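Hypothetical protein (Staphylococcus aureus subsp. aureus, PDB 2IL5) is of unknown function but, as a Bet v 1-like relative of the Hsp90 ATPase activator Aha1, may bind a ligand or partner protein. Local coordinates at residues Thr49-Ile53 with Arg64-Gln68; Leu21-Ser25 with Met161-Glu166; Gly60-Arg64 with Met92-Met96. One frame throughout, in Å; residues are numbered along the deposited sequence.

Contact 1: Thr49-Ile53 with Arg64-Gln68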
ATOM      1  N   THR A  49       3.744   7.323  14.984  1.00 45.71           N
ATOM      2  CA  THR A  49       4.947   6.516  14.812  1.00 45.50           C
ATOM      3  C   THR A  49       5.855   7.011  13.672  1.00 46.81           C
ATOM      4  O   THR A  49       7.022   6.605  13.578  1.00 47.37           O
ATOM      5  CB  THR A  49       4.603   5.039  14.630  1.00 45.74           C
ATOM      6  OG1 THR A  49       3.738   4.876  13.487  1.00 41.37           O
ATOM      7  CG2 THR A  49       3.925   4.508  15.922  1.00 43.70           C
ATOM      8  N   ASN A  50       5.342   7.891  12.815  1.00 47.08           N
ATOM      9  CA  ASN A  50       6.166   8.385  11.715  1.00 47.54           C
ATOM     10  C   ASN A  50       7.396   9.175  12.177  1.00 47.93           C
ATOM     11  O   ASN A  50       7.283  10.111  12.988  1.00 47.62           O
ATOM     12  CB  ASN A  50       5.360   9.188  10.712  1.00 46.91           C
ATOM     13  CG  ASN A  50       6.123   9.421   9.422  1.00 49.28           C
ATOM     14  OD1 ASN A  50       6.373  10.572   9.056  1.00 50.79           O
ATOM     15  ND2 ASN A  50       6.518   8.323   8.724  1.00 47.38           N
ATOM     16  N   LYS A  51       8.553   8.782  11.639  1.00 48.30           N
ATOM     17  CA  LYS A  51       9.843   9.398  11.936  1.00 48.85           C
ATOM     18  C   LYS A  51      10.229  10.371  10.837  1.00 48.90           C
ATOM     19  O   LYS A  51      10.527  11.532  11.093  1.00 48.28           O
ATOM     20  CB  LYS A  51      10.918   8.328  11.997  1.00 49.17           C
ATOM     21  CG  LYS A  51      11.084   7.639  13.281  1.00 49.71           C
ATOM     22  CD  LYS A  51      12.475   7.051  13.343  1.00 51.94           C
ATOM     23  CE  LYS A  51      13.515   8.098  13.788  1.00 54.97           C
ATOM     24  NZ  LYS A  51      13.293   8.623  15.192  1.00 54.25           N
ATOM     25  N   GLU A  52      10.269   9.857   9.610  1.00 49.54           N
ATOM     26  CA  GLU A  52      10.446  10.674   8.409  1.00 50.32           C
ATOM     27  C   GLU A  52       9.472  10.211   7.355  1.00 50.06           C
ATOM     28  O   GLU A  52       9.206   9.013   7.218  1.00 50.14           O
ATOM     29  CB  GLU A  52      11.841  10.522   7.794  1.00 50.36           C
ATOM     30  CG  GLU A  52      13.048  10.750   8.681  1.00 54.42           C
ATOM     31  CD  GLU A  52      14.356  10.384   7.952  1.00 58.31           C
ATOM     32  OE1 GLU A  52      14.407  10.500   6.700  1.00 58.39           O
ATOM     33  OE2 GLU A  52      15.323   9.974   8.639  1.00 59.81           O
ATOM     34  N   ILE A  53       8.974  11.173   6.586  1.00 50.53           N
ATOM     35  CA  ILE A  53       8.375  10.912   5.284  1.00 49.87           C
ATOM     36  C   ILE A  53       8.831  11.962   4.248  1.00 50.49           C
ATOM     37  O   ILE A  53       8.681  13.172   4.450  1.00 50.44           O
ATOM     38  CB  ILE A  53       6.821  10.822   5.369  1.00 49.48           C
ATOM     39  CG1 ILE A  53       6.219  10.598   3.970  1.00 46.99           C
ATOM     40  CG2 ILE A  53       6.248  12.062   6.111  1.00 49.31           C
ATOM     41  CD1 ILE A  53       4.791  10.173   3.945  1.00 43.71           C
ATOM     42  N   ARG A  64      10.034   7.961   0.561  1.00 45.24           N
ATOM     43  CA  ARG A  64      10.752   7.302   1.641  1.00 45.96           C
ATOM     44  C   ARG A  64      10.072   7.510   3.008  1.00 45.74           C
ATOM     45  O   ARG A  64       9.985   8.634   3.506  1.00 45.73           O
ATOM     46  CB  ARG A  64      12.195   7.777   1.673  1.00 45.79           C
ATOM     47  CG  ARG A  64      13.016   7.030   2.651  1.00 47.38           C
ATOM     48  CD  ARG A  64      14.411   7.611   2.739  1.00 51.47           C
ATOM     49  NE  ARG A  64      15.279   6.748   3.548  1.00 52.82           N
ATOM     50  CZ  ARG A  64      15.632   7.034   4.791  1.00 54.56           C
ATOM     51  NH1 ARG A  64      16.409   6.211   5.478  1.00 54.92           N
ATOM     52  NH2 ARG A  64      15.203   8.157   5.346  1.00 55.30           N
ATOM     53  N   ILE A  65       9.582   6.418   3.589  1.00 45.46           N
ATOM     54  CA  ILE A  65       8.888   6.445   4.878  1.00 44.86           C
ATOM     55  C   ILE A  65       9.719   5.680   5.911  1.00 45.09           C
ATOM     56  O   ILE A  65      10.118   4.523   5.678  1.00 43.87           O
ATOM     57  CB  ILE A  65       7.481   5.820   4.773  1.00 45.10           C
ATOM     58  CG1 ILE A  65       6.633   6.607   3.762  1.00 44.39           C
ATOM     59  CG2 ILE A  65       6.845   5.713   6.164  1.00 44.22           C
ATOM     60  CD1 ILE A  65       5.282   6.006   3.405  1.00 42.17           C
ATOM     61  N   VAL A  66      10.005   6.362   7.028  1.00 45.29           N
ATOM     62  CA  VAL A  66      10.676   5.773   8.194  1.00 45.35           C
ATOM     63  C   VAL A  66       9.675   5.729   9.370  1.00 45.22           C
ATOM     64  O   VAL A  66       9.160   6.749   9.805  1.00 45.56           O
ATOM     65  CB  VAL A  66      11.929   6.580   8.556  1.00 45.75           C
ATOM     66  CG1 VAL A  66      12.700   5.918   9.650  1.00 45.78           C
ATOM     67  CG2 VAL A  66      12.814   6.773   7.318  1.00 45.84           C
ATOM     68  N   ASP A  67       9.369   4.528   9.836  1.00 44.90           N
ATOM     69  CA  ASP A  67       8.327   4.309  10.822  1.00 43.74           C
ATOM     70  C   ASP A  67       8.950   3.700  12.071  1.00 43.08           C
ATOM     71  O   ASP A  67       9.678   2.691  11.986  1.00 42.58           O
ATOM     72  CB  ASP A  67       7.235   3.377  10.273  1.00 43.75           C
ATOM     73  CG  ASP A  67       6.000   3.334  11.172  1.00 45.05           C
ATOM     74  OD1 ASP A  67       5.392   4.400  11.429  1.00 45.90           O
ATOM     75  OD2 ASP A  67       5.629   2.239  11.625  1.00 46.63           O
ATOM     76  N   GLN A  68       8.660   4.337  13.214  1.00 41.59           N
ATOM     77  CA  GLN A  68       9.077   3.889  14.537  1.00 40.66           C
ATOM     78  C   GLN A  68       8.359   2.621  15.019  1.00 40.16           C
ATOM     79  O   GLN A  68       7.146   2.598  15.188  1.00 39.95           O
ATOM     80  CB  GLN A  68       8.871   5.022  15.547  1.00 40.90           C
ATOM     81  CG  GLN A  68       9.528   4.804  16.918  1.00 39.64           C
ATOM     82  CD  GLN A  68      11.026   4.742  16.829  1.00 39.40           C
ATOM     83  OE1 GLN A  68      11.623   3.667  16.934  1.00 39.76           O
ATOM     84  NE2 GLN A  68      11.647   5.890  16.613  1.00 39.23           N
TER
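A beta bulge shows how one extra residue in an edge strand redirects its side chains. Strands 50-53 and 64-68 run antiparallel in a hairpin, and Lys51 and Glu52 both face Val66. The Val66 carbonyl O accepts from Lys51 N at 2.8 Å and weakly from Glu52 N at 3.3 Å, while Val66 N donates to Glu52 O at 2.8 Å. The distortion shows in Lys51, whose psi of -56° departs from extended values.

Asn50, Ile53, Ile65 and Asp67 occupy one face of the sheet. Thr49, with chi1 in p, gives its OG1 to Asp67 OD1 at 2.7 Å; the t rotamer of Asp67 carries that oxygen toward Thr49, and Thr45 OG1, from a loop, also hydrogen-bonds to it. Asn50, likewise t, folds its ND2 back to Glu52 O at 3.2 Å and also bonds to Thr45. Ile53 (t) and Ile65 (m) touch through their CG1 atoms at 4.0 Å. On the other face, Glu52 in m and Arg64, extended through three t torsions, close a salt bridge from OE1 to NH2 at 2.8 Å, flanking Val66. A hydrogen bond at the hairpin's open end and a salt bridge further along supplement the bulged backbone pairing.

Contact 2: Leu21-Ser25 with Met161-Glu166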
ATOM      1  N   LEU A  21     -15.740   0.333  -1.150  1.00 48.88           N
ATOM      2  CA  LEU A  21     -16.753   1.351  -1.530  1.00 48.83           C
ATOM      3  C   LEU A  21     -16.849   2.445  -0.447  1.00 48.84           C
ATOM      4  O   LEU A  21     -17.142   2.167   0.705  1.00 47.80           O
ATOM      5  CB  LEU A  21     -18.130   0.708  -1.743  1.00 48.33           C
ATOM      6  CG  LEU A  21     -18.289  -0.346  -2.855  1.00 48.79           C
ATOM      7  CD1 LEU A  21     -19.689  -0.971  -2.808  1.00 49.58           C
ATOM      8  CD2 LEU A  21     -18.048   0.211  -4.239  1.00 46.72           C
ATOM      9  N   TYR A  22     -16.552   3.685  -0.831  1.00 49.33           N
ATOM     10  CA  TYR A  22     -16.607   4.814   0.087  1.00 49.12           C
ATOM     11  C   TYR A  22     -17.616   5.807  -0.413  1.00 49.22           C
ATOM     12  O   TYR A  22     -17.899   5.847  -1.611  1.00 49.48           O
ATOM     13  CB  TYR A  22     -15.247   5.501   0.187  1.00 48.85           C
ATOM     14  CG  TYR A  22     -14.157   4.594   0.659  1.00 50.19           C
ATOM     15  CD1 TYR A  22     -13.062   4.280  -0.169  1.00 49.96           C
ATOM     16  CD2 TYR A  22     -14.230   4.005   1.928  1.00 49.87           C
ATOM     17  CE1 TYR A  22     -12.060   3.420   0.280  1.00 49.71           C
ATOM     18  CE2 TYR A  22     -13.249   3.159   2.379  1.00 50.20           C
ATOM     19  CZ  TYR A  22     -12.158   2.865   1.550  1.00 50.26           C
ATOM     20  OH  TYR A  22     -11.190   2.021   2.038  1.00 49.61           O
ATOM     21  N   LYS A  23     -18.132   6.610   0.513  1.00 49.10           N
ATOM     22  CA  LYS A  23     -18.978   7.753   0.205  1.00 49.86           C
ATOM     23  C   LYS A  23     -18.170   8.958  -0.313  1.00 49.72           C
ATOM     24  O   LYS A  23     -18.714   9.847  -0.963  1.00 49.90           O
ATOM     25  CB  LYS A  23     -19.762   8.174   1.459  1.00 50.00           C
ATOM     26  CG  LYS A  23     -18.835   8.659   2.583  1.00 50.80           C
ATOM     27  CD  LYS A  23     -19.567   9.062   3.829  1.00 53.47           C
ATOM     28  CE  LYS A  23     -18.570   9.275   4.949  1.00 54.66           C
ATOM     29  NZ  LYS A  23     -19.182   9.028   6.287  1.00 57.31           N
ATOM     30  N   PHE A  24     -16.885   9.004   0.017  1.00 49.67           N
ATOM     31  CA  PHE A  24     -16.003  10.090  -0.431  1.00 49.59           C
ATOM     32  C   PHE A  24     -15.871  10.153  -1.945  1.00 48.55           C
ATOM     33  O   PHE A  24     -15.951   9.123  -2.585  1.00 47.82           O
ATOM     34  CB  PHE A  24     -14.610   9.873   0.140  1.00 50.32           C
ATOM     35  CG  PHE A  24     -14.592   9.685   1.605  1.00 51.92           C
ATOM     36  CD1 PHE A  24     -15.085  10.676   2.449  1.00 54.98           C
ATOM     37  CD2 PHE A  24     -14.078   8.522   2.157  1.00 53.33           C
ATOM     38  CE1 PHE A  24     -15.069  10.495   3.842  1.00 56.14           C
ATOM     39  CE2 PHE A  24     -14.053   8.338   3.535  1.00 53.48           C
ATOM     40  CZ  PHE A  24     -14.541   9.322   4.374  1.00 54.23           C
ATOM     41  N   SER A  25     -15.662  11.359  -2.489  1.00 47.55           N
ATOM     42  CA  SER A  25     -15.328  11.563  -3.912  1.00 46.87           C
ATOM     43  C   SER A  25     -13.975  10.899  -4.319  1.00 46.22           C
ATOM     44  O   SER A  25     -13.069  10.773  -3.473  1.00 46.14           O
ATOM     45  CB  SER A  25     -15.306  13.058  -4.251  1.00 46.68           C
ATOM     46  OG  SER A  25     -14.148  13.682  -3.723  1.00 46.80           O
HETATM   47  N   MSE A 161      -6.752   4.923   6.611  1.00 46.07           N
HETATM   48  CA  MSE A 161      -6.953   5.879   5.546  1.00 46.14           C
HETATM   49  C   MSE A 161      -8.385   6.466   5.547  1.00 46.98           C
HETATM   50  O   MSE A 161      -8.567   7.652   5.296  1.00 46.49           O
HETATM   51  CB  MSE A 161      -6.634   5.245   4.179  1.00 46.13           C
HETATM   52  CG  MSE A 161      -6.738   6.223   2.976  1.00 44.03           C
HETATM   53 SE   MSE A 161      -7.048   5.219   1.331  0.70 49.89          SE
HETATM   54  CE  MSE A 161      -8.916   4.737   1.511  1.00 44.82           C
ATOM     55  N   TYR A 162      -9.386   5.629   5.804  1.00 48.07           N
ATOM     56  CA  TYR A 162     -10.769   6.070   5.823  1.00 49.63           C
ATOM     57  C   TYR A 162     -11.054   7.199   6.869  1.00 49.57           C
ATOM     58  O   TYR A 162     -11.717   8.179   6.540  1.00 47.60           O
ATOM     59  CB  TYR A 162     -11.724   4.877   6.005  1.00 50.70           C
ATOM     60  CG  TYR A 162     -13.177   5.301   6.174  1.00 53.52           C
ATOM     61  CD1 TYR A 162     -14.047   5.348   5.079  1.00 55.26           C
ATOM     62  CD2 TYR A 162     -13.675   5.690   7.427  1.00 55.37           C
ATOM     63  CE1 TYR A 162     -15.386   5.757   5.235  1.00 56.11           C
ATOM     64  CE2 TYR A 162     -14.992   6.100   7.581  1.00 56.10           C
ATOM     65  CZ  TYR A 162     -15.839   6.131   6.478  1.00 56.11           C
ATOM     66  OH  TYR A 162     -17.148   6.536   6.639  1.00 57.99           O
ATOM     67  N   HIS A 163     -10.547   7.040   8.096  1.00 50.56           N
ATOM     68  CA  HIS A 163     -10.691   8.038   9.152  1.00 52.05           C
ATOM     69  C   HIS A 163      -9.869   9.285   8.906  1.00 52.83           C
ATOM     70  O   HIS A 163     -10.313  10.364   9.228  1.00 53.37           O
ATOM     71  CB  HIS A 163     -10.361   7.452  10.513  1.00 52.63           C
ATOM     72  CG  HIS A 163     -11.303   6.374  10.938  1.00 54.17           C
ATOM     73  ND1 HIS A 163     -12.491   6.636  11.591  1.00 57.12           N
ATOM     74  CD2 HIS A 163     -11.240   5.029  10.792  1.00 55.87           C
ATOM     75  CE1 HIS A 163     -13.113   5.496  11.842  1.00 58.66           C
ATOM     76  NE2 HIS A 163     -12.376   4.505  11.362  1.00 58.56           N
ATOM     77  N   VAL A 164      -8.692   9.154   8.306  1.00 53.91           N
ATOM     78  CA  VAL A 164      -7.905  10.322   7.921  1.00 54.77           C
ATOM     79  C   VAL A 164      -8.709  11.154   6.918  1.00 55.79           C
ATOM     80  O   VAL A 164      -8.702  12.384   6.983  1.00 56.66           O
ATOM     81  CB  VAL A 164      -6.549   9.917   7.299  1.00 55.37           C
ATOM     82  CG1 VAL A 164      -5.885  11.115   6.553  1.00 55.59           C
ATOM     83  CG2 VAL A 164      -5.620   9.297   8.355  1.00 53.80           C
ATOM     84  N   ILE A 165      -9.406  10.493   5.991  1.00 56.33           N
ATOM     85  CA  ILE A 165     -10.260  11.218   5.044  1.00 56.67           C
ATOM     86  C   ILE A 165     -11.505  11.829   5.738  1.00 57.92           C
ATOM     87  O   ILE A 165     -11.817  13.006   5.545  1.00 57.77           O
ATOM     88  CB  ILE A 165     -10.657  10.358   3.804  1.00 56.25           C
ATOM     89  CG1 ILE A 165      -9.428   9.832   3.074  1.00 53.48           C
ATOM     90  CG2 ILE A 165     -11.499  11.197   2.816  1.00 57.32           C
ATOM     91  CD1 ILE A 165      -9.718   8.653   2.142  1.00 48.22           C
ATOM     92  N   GLU A 166     -12.185  11.021   6.551  1.00 59.36           N
ATOM     93  CA  GLU A 166     -13.343  11.429   7.325  1.00 61.66           C
ATOM     94  C   GLU A 166     -13.088  12.691   8.182  1.00 63.10           C
ATOM     95  O   GLU A 166     -13.946  13.549   8.282  1.00 62.57           O
ATOM     96  CB  GLU A 166     -13.783  10.263   8.214  1.00 61.54           C
ATOM     97  CG  GLU A 166     -14.946  10.563   9.155  1.00 62.89           C
ATOM     98  CD  GLU A 166     -16.279  10.082   8.606  1.00 64.38           C
ATOM     99  OE1 GLU A 166     -17.077  10.947   8.129  1.00 63.87           O
ATOM    100  OE2 GLU A 166     -16.518   8.838   8.650  1.00 64.52           O
TER
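Where a strand end meets a helix, fit depends on which rings fill which gaps. Here Phe24 is the principal bump: its side chain enters a hollow lined by Tyr162, Ile165 and Glu166, one turn of the helix. Ile165 CG2 sits almost squarely over the Phe24 ring, 3.5 Å from its centroid, a CH-pi contact, while Phe24 CZ lies over a face of the Tyr162 ring. The Phe24 and Tyr162 planes are oblique at 50°, with Tyr162 CD1 3.4 Å from Phe24 CE2.

Tyr22 fills the next notch. Its CD2 meets Tyr162 CD1 at 3.4 Å, at the edge of the Tyr162 ring, and its CE1 packs on the CE methyl of selenomethionine Met161 at 3.6 Å. Tyr162 completes an aromatic cluster with Tyr22 and Phe24. Over the outer rim stretches Lys23, whose NZ makes weak hydrogen bonds to Tyr162 OH at 3.2 Å and to Glu166 OE1 at 3.4 Å, the latter within a salt bridge. Val29 and Ala32 of helix 26-32 pack beside these residues, and Ser25 OG caps that helix through Leu28 N. Here the first strand's end meets the long C-terminal helix that, gripped by a curved antiparallel sheet, characterises the Bet v 1-like helix-grip fold.

Contact 3: Gly60-Arg64 with Met92-Met96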
ATOM      1  N   GLY A  60       7.969   8.427 -11.772  1.00 45.55           N
ATOM      2  CA  GLY A  60       9.421   8.265 -11.585  1.00 44.57           C
ATOM      3  C   GLY A  60       9.976   8.867 -10.291  1.00 44.11           C
ATOM      4  O   GLY A  60      11.175   8.781 -10.016  1.00 43.06           O
ATOM      5  N   GLY A  61       9.103   9.506  -9.517  1.00 43.63           N
ATOM      6  CA  GLY A  61       9.496  10.110  -8.250  1.00 44.42           C
ATOM      7  C   GLY A  61       9.581   9.125  -7.080  1.00 44.43           C
ATOM      8  O   GLY A  61       8.795   8.192  -6.982  1.00 42.97           O
ATOM      9  N   LYS A  62      10.519   9.377  -6.167  1.00 45.70           N
ATOM     10  CA  LYS A  62      10.736   8.511  -5.009  1.00 46.68           C
ATOM     11  C   LYS A  62       9.918   8.909  -3.784  1.00 46.32           C
ATOM     12  O   LYS A  62       9.620  10.089  -3.575  1.00 47.24           O
ATOM     13  CB  LYS A  62      12.224   8.483  -4.660  1.00 47.33           C
ATOM     14  CG  LYS A  62      12.546   7.623  -3.409  1.00 51.92           C
ATOM     15  CD  LYS A  62      14.033   7.616  -3.053  1.00 55.03           C
ATOM     16  CE  LYS A  62      14.228   7.061  -1.663  1.00 56.78           C
ATOM     17  NZ  LYS A  62      15.654   7.198  -1.241  1.00 61.58           N
ATOM     18  N   TYR A  63       9.548   7.920  -2.973  1.00 45.57           N
ATOM     19  CA  TYR A  63       9.068   8.202  -1.644  1.00 44.63           C
ATOM     20  C   TYR A  63       9.875   7.388  -0.639  1.00 45.27           C
ATOM     21  O   TYR A  63      10.369   6.288  -0.953  1.00 44.28           O
ATOM     22  CB  TYR A  63       7.548   7.982  -1.490  1.00 43.88           C
ATOM     23  CG  TYR A  63       7.163   6.526  -1.502  1.00 43.30           C
ATOM     24  CD1 TYR A  63       6.851   5.872  -2.700  1.00 41.71           C
ATOM     25  CD2 TYR A  63       7.159   5.786  -0.316  1.00 41.67           C
ATOM     26  CE1 TYR A  63       6.526   4.517  -2.704  1.00 42.60           C
ATOM     27  CE2 TYR A  63       6.853   4.448  -0.302  1.00 40.48           C
ATOM     28  CZ  TYR A  63       6.525   3.806  -1.490  1.00 43.90           C
ATOM     29  OH  TYR A  63       6.223   2.458  -1.452  1.00 42.39           O
ATOM     30  N   ARG A  64      10.034   7.961   0.561  1.00 45.24           N
ATOM     31  CA  ARG A  64      10.752   7.302   1.641  1.00 45.96           C
ATOM     32  C   ARG A  64      10.072   7.510   3.008  1.00 45.74           C
ATOM     33  O   ARG A  64       9.985   8.634   3.506  1.00 45.73           O
ATOM     34  CB  ARG A  64      12.195   7.777   1.673  1.00 45.79           C
ATOM     35  CG  ARG A  64      13.016   7.030   2.651  1.00 47.38           C
ATOM     36  CD  ARG A  64      14.411   7.611   2.739  1.00 51.47           C
ATOM     37  NE  ARG A  64      15.279   6.748   3.548  1.00 52.82           N
ATOM     38  CZ  ARG A  64      15.632   7.034   4.791  1.00 54.56           C
ATOM     39  NH1 ARG A  64      16.409   6.211   5.478  1.00 54.92           N
ATOM     40  NH2 ARG A  64      15.203   8.157   5.346  1.00 55.30           N
HETATM   41  N   MSE A  92       2.412   2.146  -8.134  1.00 42.19           N
HETATM   42  CA  MSE A  92       3.588   2.433  -7.378  1.00 43.94           C
HETATM   43  C   MSE A  92       4.294   1.127  -6.988  1.00 45.59           C
HETATM   44  O   MSE A  92       3.698   0.030  -7.067  1.00 45.63           O
HETATM   45  CB  MSE A  92       3.244   3.313  -6.159  1.00 43.45           C
HETATM   46  CG  MSE A  92       2.343   2.681  -5.139  1.00 43.64           C
HETATM   47 SE   MSE A  92       1.638   3.877  -3.837  0.70 47.02          SE
HETATM   48  CE  MSE A  92       3.326   4.398  -3.041  1.00 42.80           C
ATOM     49  N   THR A  93       5.575   1.251  -6.629  1.00 46.81           N
ATOM     50  CA  THR A  93       6.317   0.160  -6.017  1.00 48.47           C
ATOM     51  C   THR A  93       6.468   0.292  -4.484  1.00 50.47           C
ATOM     52  O   THR A  93       6.455   1.410  -3.892  1.00 49.57           O
ATOM     53  CB  THR A  93       7.715  -0.063  -6.613  1.00 47.89           C
ATOM     54  OG1 THR A  93       8.633   0.892  -6.080  1.00 47.36           O
ATOM     55  CG2 THR A  93       7.717  -0.015  -8.124  1.00 46.19           C
ATOM     56  N   ILE A  94       6.547  -0.885  -3.872  1.00 53.15           N
ATOM     57  CA  ILE A  94       7.030  -1.089  -2.497  1.00 56.46           C
ATOM     58  C   ILE A  94       8.356  -1.803  -2.685  1.00 57.77           C
ATOM     59  O   ILE A  94       8.413  -2.920  -3.170  1.00 57.87           O
ATOM     60  CB  ILE A  94       6.099  -1.963  -1.691  1.00 56.51           C
ATOM     61  CG1 ILE A  94       4.770  -1.264  -1.487  1.00 56.99           C
ATOM     62  CG2 ILE A  94       6.706  -2.244  -0.298  1.00 61.01           C
ATOM     63  CD1 ILE A  94       4.697  -0.477  -0.138  1.00 57.87           C
ATOM     64  N   GLY A  95       9.447  -1.118  -2.393  1.00 60.30           N
ATOM     65  CA  GLY A  95      10.749  -1.617  -2.804  1.00 61.89           C
ATOM     66  C   GLY A  95      11.326  -0.769  -3.904  1.00 63.91           C
ATOM     67  O   GLY A  95      10.629  -0.267  -4.785  1.00 63.68           O
HETATM   68  N   MSE A  96      12.636  -0.634  -3.843  1.00 66.18           N
HETATM   69  CA  MSE A  96      13.360   0.300  -4.660  1.00 68.20           C
HETATM   70  C   MSE A  96      13.978  -0.467  -5.869  1.00 69.78           C
HETATM   71  O   MSE A  96      14.814  -1.366  -5.677  1.00 70.55           O
HETATM   72  CB  MSE A  96      14.397   0.975  -3.744  1.00 67.91           C
HETATM   73  CG  MSE A  96      14.812   2.379  -4.127  1.00 67.95           C
HETATM   74 SE   MSE A  96      13.397   3.707  -4.369  0.70 65.03          SE
HETATM   75  CE  MSE A  96      14.407   4.885  -5.581  1.00 66.14           C
TER
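Strands 62-64 and 92-94 run in broadly the same direction, their axes inclined by 38° and no closer than 9.2 Å, because they are next-but-one neighbours in the curved antiparallel sheet of this Bet v 1-like, helix-grip fold. Strand 74-85 lies between them and takes up the backbone pairing, as between Tyr63 and Gly79. The contact illustrates how side chains can reach across an intervening strand. At the entry to the first strand, Gly60 has a positive phi of 81°. Beyond the second, Gly95 takes phi 109° and psi 145°, where a side chain would be jammed against the preceding carbonyl, and the chain turns away.

Tyr63 does most of the bridging. With chi1 in p, its ring extends toward the other segment, and CE1 packs on the CE methyl of selenomethionine Met92 at 3.2 Å. Ile94 brings CD1 to within 3.6 Å of Tyr63 OH; its side chain also lies about 4 Å from a bound sodium ion. A separate, more exposed touch joins Lys62 CD to CE of selenomethionine Met96 at 3.7 Å, with the all-t lysine carrying its amine to a salt bridge with Glu78. Thr93 OG1 donates to Gly95 O at 2.6 Å and accepts from Ile80 N. The polar link between the segments is made at the tip of the tyrosine: Tyr63 OH donates to Thr93 O at 2.7 Å.

How the contacts relate
All three contacts reach one seven-stranded antiparallel sheet, but at different parts of it. Contact 2 joins the end of its first strand, 12-22, to helix 136-166, and along the chain it encloses the other two. Contacts 1 and 3 share Arg64 and strand 62-68: contact 1 pairs that strand with edge strand 50-55, contact 3 spans strand 74-85 to reach 89-94. Their centres are 14 Å apart, whereas the centre of contact 2 lies 23 Å from contact 1 and 24 Å from contact 3, touching neither. Short-range hairpin pairing, bridging across a strand and closure by the terminal helix thus combine in one Bet v 1-like domain.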